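B-agarase (Agarivorans gilvus, PDB 5Z6P) is a glycoside hydrolase family 50 beta-agarase that probably hydrolyses the beta-galactosidic linkages of agarose. Local coordinates at residues 87-92 and 186-191; 113-118 and 178-183. All blocks are in the same frame, centred on the assembly; numbering follows the deposited sequence.

Interaction 1: residues 87-92 and 186-191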
loop_
_atom_site.group_PDB
_atom_site.type_symbol
_atom_site.label_atom_id
_atom_site.label_comp_id
_atom_site.label_asym_id
_atom_site.label_seq_id
_atom_site.Cartn_x
_atom_site.Cartn_y
_atom_site.Cartn_z
ATOM N N TRP A 87 -28.012 14.932 10.318
ATOM C CA TRP A 87 -27.731 16.280 9.846
ATOM C C TRP A 87 -28.160 16.429 8.399
ATOM O O TRP A 87 -27.933 15.532 7.595
ATOM C CB TRP A 87 -26.243 16.608 9.955
ATOM C CG TRP A 87 -25.730 16.929 11.322
ATOM C CD1 TRP A 87 -26.206 17.870 12.176
ATOM C CD2 TRP A 87 -24.598 16.334 11.968
ATOM N NE1 TRP A 87 -25.458 17.888 13.323
ATOM C CE2 TRP A 87 -24.457 16.955 13.217
ATOM C CE3 TRP A 87 -23.691 15.333 11.608
ATOM C CZ2 TRP A 87 -23.455 16.608 14.113
ATOM C CZ3 TRP A 87 -22.696 14.989 12.501
ATOM C CH2 TRP A 87 -22.586 15.622 13.736
ATOM N N ASP A 88 -28.780 17.559 8.076
ATOM C CA ASP A 88 -29.051 17.928 6.697
ATOM C C ASP A 88 -28.130 19.080 6.349
ATOM O O ASP A 88 -28.351 20.207 6.787
ATOM C CB ASP A 88 -30.516 18.322 6.487
ATOM C CG ASP A 88 -30.831 18.665 5.029
ATOM O OD1 ASP A 88 -30.032 18.312 4.137
ATOM O OD2 ASP A 88 -31.881 19.288 4.765
ATOM N N TRP A 89 -27.089 18.785 5.578
ATOM C CA TRP A 89 -26.078 19.776 5.234
ATOM C C TRP A 89 -26.039 20.067 3.731
ATOM O O TRP A 89 -25.080 20.658 3.232
ATOM C CB TRP A 89 -24.697 19.305 5.708
ATOM C CG TRP A 89 -24.520 19.344 7.198
ATOM C CD1 TRP A 89 -25.357 19.909 8.102
ATOM C CD2 TRP A 89 -23.432 18.789 7.953
ATOM N NE1 TRP A 89 -24.865 19.746 9.373
ATOM C CE2 TRP A 89 -23.687 19.056 9.307
ATOM C CE3 TRP A 89 -22.271 18.092 7.613
ATOM C CZ2 TRP A 89 -22.827 18.653 10.321
ATOM C CZ3 TRP A 89 -21.424 17.690 8.619
ATOM C CH2 TRP A 89 -21.703 17.975 9.957
ATOM N N SER A 90 -27.086 19.657 3.018
ATOM C CA SER A 90 -27.134 19.779 1.557
ATOM C C SER A 90 -27.589 21.161 1.086
ATOM O O SER A 90 -27.624 21.438 -0.109
ATOM C CB SER A 90 -28.060 18.710 0.972
ATOM O OG SER A 90 -29.370 18.831 1.500
ATOM N N ASP A 91 -27.935 22.025 2.028
ATOM C CA ASP A 91 -28.432 23.351 1.701
ATOM C C ASP A 91 -27.404 24.437 1.983
ATOM O O ASP A 91 -27.730 25.615 1.961
ATOM C CB ASP A 91 -29.711 23.641 2.492
ATOM C CG ASP A 91 -29.489 23.578 4.005
ATOM O OD1 ASP A 91 -28.911 22.573 4.486
ATOM O OD2 ASP A 91 -29.881 24.536 4.711
ATOM N N LEU A 92 -26.164 24.039 2.247
ATOM C CA LEU A 92 -25.158 24.975 2.737
ATOM C C LEU A 92 -24.269 25.533 1.632
ATOM O O LEU A 92 -23.462 26.430 1.866
ATOM C CB LEU A 92 -24.289 24.296 3.793
ATOM C CG LEU A 92 -25.018 23.620 4.957
ATOM C CD1 LEU A 92 -24.024 22.863 5.829
ATOM C CD2 LEU A 92 -25.788 24.636 5.780
ATOM N N SER A 186 -25.271 10.784 9.308
ATOM C CA SER A 186 -25.642 10.120 10.553
ATOM C C SER A 186 -24.518 9.964 11.589
ATOM O O SER A 186 -24.794 9.743 12.761
ATOM C CB SER A 186 -26.221 8.738 10.244
ATOM O OG SER A 186 -25.265 7.914 9.610
ATOM N N LYS A 187 -23.266 10.077 11.173
ATOM C CA LYS A 187 -22.159 9.856 12.094
ATOM C C LYS A 187 -20.836 10.387 11.556
ATOM O O LYS A 187 -20.564 10.295 10.367
ATOM C CB LYS A 187 -22.012 8.365 12.397
ATOM C CG LYS A 187 -20.865 8.032 13.337
ATOM C CD LYS A 187 -20.432 6.573 13.229
ATOM C CE LYS A 187 -21.395 5.639 13.930
ATOM N NZ LYS A 187 -20.887 4.234 13.888
ATOM N N ILE A 188 -20.013 10.938 12.443
ATOM C CA ILE A 188 -18.634 11.230 12.117
ATOM C C ILE A 188 -17.719 10.463 13.066
ATOM O O ILE A 188 -17.950 10.443 14.270
ATOM C CB ILE A 188 -18.347 12.731 12.192
ATOM C CG1 ILE A 188 -19.155 13.461 11.114
ATOM C CG2 ILE A 188 -16.868 12.992 12.011
ATOM C CD1 ILE A 188 -19.152 14.959 11.235
ATOM N N GLU A 189 -16.698 9.810 12.523
ATOM C CA GLU A 189 -15.733 9.104 13.351
ATOM C C GLU A 189 -14.324 9.650 13.202
ATOM O O GLU A 189 -13.768 9.699 12.099
ATOM C CB GLU A 189 -15.729 7.615 13.027
ATOM C CG GLU A 189 -14.636 6.850 13.762
ATOM C CD GLU A 189 -14.427 5.462 13.215
ATOM O OE1 GLU A 189 -14.869 5.210 12.079
ATOM O OE2 GLU A 189 -13.831 4.624 13.919
ATOM N N LEU A 190 -13.763 10.077 14.327
ATOM C CA LEU A 190 -12.357 10.461 14.419
ATOM C C LEU A 190 -11.547 9.246 14.887
ATOM O O LEU A 190 -11.615 8.863 16.041
ATOM C CB LEU A 190 -12.164 11.636 15.377
ATOM C CG LEU A 190 -13.180 12.790 15.383
ATOM C CD1 LEU A 190 -12.748 13.900 16.317
ATOM C CD2 LEU A 190 -13.463 13.357 14.003
ATOM N N SER A 191 -10.783 8.655 13.979
ATOM C CA SER A 191 -10.138 7.372 14.212
ATOM C C SER A 191 -8.625 7.515 14.258
ATOM O O SER A 191 -8.008 8.172 13.409
ATOM C CB SER A 191 -10.544 6.365 13.113
ATOM O OG SER A 191 -9.651 5.264 13.035
#

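Interaction 2: residues 113-118 and 178-183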
loop_
_atom_site.group_PDB
_atom_site.type_symbol
_atom_site.label_atom_id
_atom_site.label_comp_id
_atom_site.label_asym_id
_atom_site.label_seq_id
_atom_site.Cartn_x
_atom_site.Cartn_y
_atom_site.Cartn_z
ATOM N N ILE A 113 -10.781 10.917 9.491
ATOM C CA ILE A 113 -12.120 11.446 9.692
ATOM C C ILE A 113 -13.027 10.715 8.735
ATOM O O ILE A 113 -12.953 10.915 7.518
ATOM C CB ILE A 113 -12.223 12.972 9.434
ATOM C CG1 ILE A 113 -11.249 13.758 10.318
ATOM C CG2 ILE A 113 -13.645 13.454 9.642
ATOM C CD1 ILE A 113 -10.019 14.285 9.581
ATOM N N ASN A 114 -13.867 9.851 9.288
ATOM C CA ASN A 114 -14.790 9.070 8.494
ATOM C C ASN A 114 -16.187 9.609 8.703
ATOM O O ASN A 114 -16.691 9.643 9.818
ATOM C CB ASN A 114 -14.704 7.588 8.865
ATOM C CG ASN A 114 -13.293 7.053 8.774
ATOM O OD1 ASN A 114 -12.532 7.430 7.893
ATOM N ND2 ASN A 114 -12.934 6.177 9.689
ATOM N N ILE A 115 -16.803 10.054 7.622
ATOM C CA ILE A 115 -18.137 10.624 7.685
ATOM C C ILE A 115 -19.135 9.712 6.972
ATOM O O ILE A 115 -18.957 9.375 5.802
ATOM C CB ILE A 115 -18.133 12.019 7.082
ATOM C CG1 ILE A 115 -17.014 12.831 7.744
ATOM C CG2 ILE A 115 -19.477 12.668 7.251
ATOM C CD1 ILE A 115 -16.782 14.173 7.161
ATOM N N PHE A 116 -20.170 9.294 7.698
ATOM C CA PHE A 116 -21.125 8.298 7.220
ATOM C C PHE A 116 -22.484 8.920 6.947
ATOM O O PHE A 116 -22.944 9.748 7.721
ATOM C CB PHE A 116 -21.291 7.171 8.251
ATOM C CG PHE A 116 -20.020 6.443 8.583
ATOM C CD1 PHE A 116 -19.140 6.952 9.522
ATOM C CD2 PHE A 116 -19.716 5.244 7.971
ATOM C CE1 PHE A 116 -17.972 6.287 9.837
ATOM C CE2 PHE A 116 -18.545 4.570 8.283
ATOM C CZ PHE A 116 -17.676 5.095 9.219
ATOM N N ASP A 117 -23.141 8.524 5.862
ATOM C CA ASP A 117 -24.508 8.990 5.652
ATOM C C ASP A 117 -25.514 7.900 6.026
ATOM O O ASP A 117 -25.131 6.776 6.321
ATOM C CB ASP A 117 -24.718 9.490 4.207
ATOM C CG ASP A 117 -24.726 8.377 3.156
ATOM O OD1 ASP A 117 -24.728 7.173 3.489
ATOM O OD2 ASP A 117 -24.741 8.734 1.959
ATOM N N HIS A 118 -26.794 8.250 6.016
ATOM C CA HIS A 118 -27.861 7.322 6.375
ATOM C C HIS A 118 -27.875 6.058 5.526
ATOM O O HIS A 118 -28.315 5.012 5.981
ATOM C CB HIS A 118 -29.222 8.011 6.265
ATOM C CG HIS A 118 -30.359 7.179 6.773
ATOM N ND1 HIS A 118 -30.947 6.183 6.023
ATOM C CD2 HIS A 118 -31.010 7.188 7.961
ATOM C CE1 HIS A 118 -31.912 5.616 6.725
ATOM N NE2 HIS A 118 -31.971 6.207 7.905
ATOM N N LEU A 178 -16.516 9.847 -2.605
ATOM C CA LEU A 178 -16.172 11.251 -2.545
ATOM C C LEU A 178 -17.391 12.098 -2.231
ATOM O O LEU A 178 -17.323 13.056 -1.465
ATOM C CB LEU A 178 -15.556 11.696 -3.864
ATOM C CG LEU A 178 -14.942 13.084 -3.863
ATOM C CD1 LEU A 178 -13.636 13.045 -3.111
ATOM C CD2 LEU A 178 -14.734 13.564 -5.291
ATOM N N ASN A 179 -18.505 11.754 -2.854
ATOM C CA ASN A 179 -19.736 12.496 -2.656
ATOM C C ASN A 179 -20.795 11.614 -2.026
ATOM O O ASN A 179 -21.202 10.615 -2.604
ATOM C CB ASN A 179 -20.234 13.077 -3.978
ATOM C CG ASN A 179 -19.290 14.114 -4.543
ATOM O OD1 ASN A 179 -19.200 15.231 -4.035
ATOM N ND2 ASN A 179 -18.578 13.751 -5.597
ATOM N N ILE A 180 -21.210 11.978 -0.818
ATOM C CA ILE A 180 -22.177 11.188 -0.066
ATOM C C ILE A 180 -23.483 11.955 0.046
ATOM O O ILE A 180 -23.553 13.128 -0.316
ATOM C CB ILE A 180 -21.660 10.830 1.354
ATOM C CG1 ILE A 180 -21.402 12.100 2.163
ATOM C CG2 ILE A 180 -20.413 9.966 1.280
ATOM C CD1 ILE A 180 -20.867 11.846 3.553
ATOM N N ASP A 181 -24.518 11.299 0.548
ATOM C CA ASP A 181 -25.798 11.969 0.732
ATOM C C ASP A 181 -25.739 12.957 1.896
ATOM O O ASP A 181 -25.940 12.588 3.049
ATOM C CB ASP A 181 -26.909 10.946 0.953
ATOM C CG ASP A 181 -28.267 11.593 1.120
ATOM O OD1 ASP A 181 -28.391 12.814 0.868
ATOM O OD2 ASP A 181 -29.214 10.876 1.504
ATOM N N LEU A 182 -25.484 14.216 1.571
ATOM C CA LEU A 182 -25.313 15.276 2.554
ATOM C C LEU A 182 -26.620 15.666 3.242
ATOM O O LEU A 182 -26.623 16.446 4.181
ATOM C CB LEU A 182 -24.703 16.505 1.880
ATOM C CG LEU A 182 -23.417 16.251 1.099
ATOM C CD1 LEU A 182 -23.029 17.472 0.291
ATOM C CD2 LEU A 182 -22.301 15.856 2.059
ATOM N N SER A 183 -27.730 15.124 2.762
ATOM C CA SER A 183 -29.032 15.437 3.325
ATOM C C SER A 183 -29.326 14.574 4.548
ATOM O O SER A 183 -30.245 14.853 5.309
ATOM C CB SER A 183 -30.124 15.239 2.271
ATOM O OG SER A 183 -30.171 13.883 1.843
#

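Interaction 1: residues 87-92 and 186-191
Trp87 sends the six-membered part of its indole across to strand 186-191, where CZ3 comes to 3.8 Å from Ile188 CD1. The backbones approach most closely at the start of both segments, with 6.5 Å between the CA atoms of Trp87 and Ser186, and the contact is carried further along by side chains alone. A chi1 of -77° sets the Trp87 indole beside its backbone N, where the benzo part reaches the strand. The ring and the isoleucine side chain cross at about a right angle, and Ile188 CG1 lies 4.1 Å from the same CZ3.

Asp88 stays within the loop: its OD1 takes the hydroxyl of Ser90 on the syn lone pair, with 2.8 Å between Ser90 OG and Asp88 OD1, and also receives a weak bond from the backbone N of Ser90. Trp89 then returns to the contact and touches the same methyl, CH2 lying 4.2 Å from Ile188 CD1. The two indoles also pack on each other: Trp89 CZ2 sits 3.3 Å above one face of the Trp87 ring, displaced toward its rim, while Trp87 CB lies over a face of Trp89. One isoleucine methyl thus meets both members of an aromatic pair, a purely apolar contact. From Trp89 to Leu92 the chain makes a type I beta turn.

This is structural packing within the CBM-like domain, laying the connection between strands 76-81 and 95-103 on strand 185-193. That strand runs antiparallel to 76-81 and 109-117, with a classic beta bulge at Ser186 and Lys187 opposite Phe116; Ile188 also packs on Ile113 and Ile115, Trp87 on Ile81, and Trp89 on Leu208 of strand 199-210.

Interaction 2: residues 113-118 and 178-183
Asp117 and Asp181 are joined by a hydrogen bond from backbone to side chain: Asp181 N donates to Asp117 OD2 at 2.9 Å, with an N-H...O angle of 154°. The acceptor uses its anti lone pair, on the side away from OD1. The same oxygen rests 3.3 Å from Asp181 CB, and Asp117 CB packs 3.5 Å from Asp181 O, so one short side chain lies against the peptide groups on both sides of the Asp181 CA.

Beside this polar link is an apolar one. Ile180 CD1 reaches 4.0 Å from Ile115 CG2 and 3.8 Å from Ile115 O, the two side chains crossing at about a right angle. Ile180 holds CG1 between its backbone N and carbonyl carbon (chi1 61°), with the rest of the chain extended, which carries CD1 to the strand.

Further out, Asp117 OD1 accepts from the backbone N of Gly120, so its carboxylate is gripped through both oxygens and ties the turn of the beta hairpin 109-117/122-129 to the 178-183 loop. The Asp181 carboxylate is directed forward to Ser183 N in what fits an Asx turn, although the place of its OD1 is doubtful. Within the CBM-like domain, strand 109-117 is flanked by the antiparallel strands 122-129 and 185-193; Ile180 also touches His123 of the former, and Ile115 packs on Ile185 and Ile188 of the latter and on Val139 of strand 135-140.

How the interactions relate
From the N terminus, the chain leaves strand 76-81, passes through the loop containing 87-92 into strand 95-103 and then strand 109-117, and much later runs through the 178-183 loop directly into strand 185-193. Interaction 2 closes a loop of 59 intervening residues that lies wholly inside the 93-residue loop closed by interaction 1, so the two nest. Their centres are about 6 Å apart and they touch: Glu189 N probably donates a hydrogen bond to Asn114 O at 2.7 Å between the neighbouring strands, and Trp89 N probably donates one to Leu182 O at 2.8 Å between the loops. Together they fasten two connecting loops to adjacent strands of the carbohydrate-binding-module-like domain.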